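Local atomic coordinates of possible periplasmic protein (PDB entry 3RGC), a protein that is a periplasmic SurA-like chaperone of Campylobacter jejuni, probably with peptidyl-prolyl cis-trans isomerase activity. Residues N145-T148 with L149-K153. Numbering follows the deposited sequence.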
loop_
_atom_site.group_PDB
_atom_site.type_symbol
_atom_site.label_atom_id
_atom_site.label_comp_id
_atom_site.label_asym_id
_atom_site.label_seq_id
_atom_site.Cartn_x
_atom_site.Cartn_y
_atom_site.Cartn_z
ATOM N N ASN B 145 0.423 -13.923 3.737
ATOM C CA ASN B 145 1.802 -13.441 3.744
ATOM C C ASN B 145 1.920 -12.160 2.932
ATOM O O ASN B 145 1.701 -12.157 1.719
ATOM C CB ASN B 145 2.725 -14.523 3.181
ATOM C CG ASN B 145 4.198 -14.179 3.304
ATOM O OD1 ASN B 145 4.604 -13.020 3.236
ATOM N ND2 ASN B 145 5.008 -15.198 3.471
ATOM N N PRO B 146 2.254 -11.061 3.609
ATOM C CA PRO B 146 2.306 -9.748 2.964
ATOM C C PRO B 146 3.497 -9.646 2.008
ATOM O O PRO B 146 3.405 -8.965 0.992
ATOM C CB PRO B 146 2.426 -8.779 4.141
ATOM C CG PRO B 146 3.034 -9.611 5.269
ATOM C CD PRO B 146 2.603 -11.022 5.044
ATOM N N GLN B 147 4.584 -10.346 2.314
ATOM C CA GLN B 147 5.737 -10.383 1.411
ATOM C C GLN B 147 5.486 -11.107 0.079
ATOM O O GLN B 147 6.206 -10.868 -0.891
ATOM C CB GLN B 147 6.967 -10.983 2.098
ATOM C CG GLN B 147 7.720 -9.993 2.958
ATOM C CD GLN B 147 7.855 -8.648 2.288
ATOM O OE1 GLN B 147 8.462 -8.529 1.218
ATOM N NE2 GLN B 147 7.267 -7.619 2.905
ATOM N N THR B 148 4.494 -11.995 0.032
ATOM C CA THR B 148 4.143 -12.652 -1.231
ATOM C C THR B 148 3.347 -11.693 -2.132
ATOM O O THR B 148 3.413 -11.769 -3.365
ATOM C CB THR B 148 3.352 -13.970 -1.024
ATOM O OG1 THR B 148 1.980 -13.678 -0.735
ATOM C CG2 THR B 148 3.940 -14.773 0.109
ATOM N N LEU B 149 2.596 -10.792 -1.511
ATOM C CA LEU B 149 1.930 -9.738 -2.261
ATOM C C LEU B 149 2.909 -8.633 -2.654
ATOM O O LEU B 149 2.767 -8.030 -3.718
ATOM C CB LEU B 149 0.740 -9.167 -1.483
ATOM C CG LEU B 149 -0.315 -10.199 -1.084
ATOM C CD1 LEU B 149 -1.449 -9.539 -0.332
ATOM C CD2 LEU B 149 -0.839 -10.963 -2.314
ATOM N N GLU B 150 3.906 -8.374 -1.808
ATOM C CA GLU B 150 4.952 -7.407 -2.148
ATOM C C GLU B 150 5.694 -7.859 -3.398
ATOM O O GLU B 150 5.882 -7.087 -4.332
ATOM C CB GLU B 150 5.938 -7.203 -0.996
ATOM C CG GLU B 150 5.419 -6.323 0.132
ATOM C CD GLU B 150 5.109 -4.911 -0.327
ATOM O OE1 GLU B 150 5.512 -4.548 -1.454
ATOM O OE2 GLU B 150 4.457 -4.165 0.435
ATOM N N ASN B 151 6.119 -9.116 -3.405
ATOM C CA ASN B 151 6.760 -9.711 -4.573
ATOM C C ASN B 151 5.922 -9.661 -5.877
ATOM O O ASN B 151 6.423 -9.964 -6.952
ATOM C CB ASN B 151 7.246 -11.130 -4.249
ATOM C CG ASN B 151 8.242 -11.143 -3.104
ATOM O OD1 ASN B 151 8.789 -10.102 -2.757
ATOM N ND2 ASN B 151 8.485 -12.312 -2.514
ATOM N N ILE B 152 4.659 -9.263 -5.787
ATOM C CA ILE B 152 3.848 -9.075 -6.990
ATOM C C ILE B 152 3.790 -7.595 -7.398
ATOM O O ILE B 152 3.792 -7.279 -8.588
ATOM C CB ILE B 152 2.430 -9.666 -6.829
ATOM C CG1 ILE B 152 2.506 -11.172 -6.607
ATOM C CG2 ILE B 152 1.592 -9.409 -8.052
ATOM C CD1 ILE B 152 1.193 -11.763 -6.171
ATOM N N LYS B 153 3.762 -6.695 -6.413
ATOM C CA LYS B 153 3.789 -5.254 -6.682
ATOM C C LYS B 153 5.132 -4.846 -7.280
ATOM O O LYS B 153 5.244 -3.817 -7.950
ATOM C CB LYS B 153 3.516 -4.444 -5.410
#
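Q147 and E150, three residues apart, touch on the first turn of helix 146-154, whose N-cap is N145. This short helix packs on the antiparallel sheet of the C-terminal-family domain, whose helix-on-antiparallel-sheet build is consistent with a parvulin-like fold. The cap comes from the buried asparagine side chain: with CG anti to the backbone N, N145 OD1 turns back over the helix start and accepts two weak bonds, 2.8 Å from Q147 N and 3.4 Å from T148 N. Its ND2 donates to K129 O of the second subunit. P146 suits the next position, since its ring nitrogen has no hydrogen to donate. The i+4 backbone bond of the first turn runs from E150 N to P146 O (2.9 Å).

The tight side faces the sheet. L149 is buried there against Y141, S143 and Y198, with P146 also on Y198, while I152 reaches L200 one turn on; branched aliphatic chains fill such a surface well. T148 takes the chi1 (79°) that sets OG1 between its own N and carbonyl carbon, and from there T148 OG1 donates to N145 O at 2.9 Å, arriving from the same face as T148 N. A further hydrogen bond joins OG1 to S143 OG.

The flank carrying Q147, E150 and N151 is partly exposed, and polar residues suit it. The amide of Q147 and the carboxylate of E150 lie nearly parallel, yet the two chains meet through the aliphatic part of E150, with Q147 NE2 3.6 Å from E150 CG. That NE2 also makes a weak hydrogen bond to Q182 O of the second subunit, and D128 O of the same subunit accepts from N151 ND2. N151 also belongs to the regular helix, its backbone N bonding to Q147 O at 3.1 Å, nearly straight at 167° but standing 42° above the carbonyl plane.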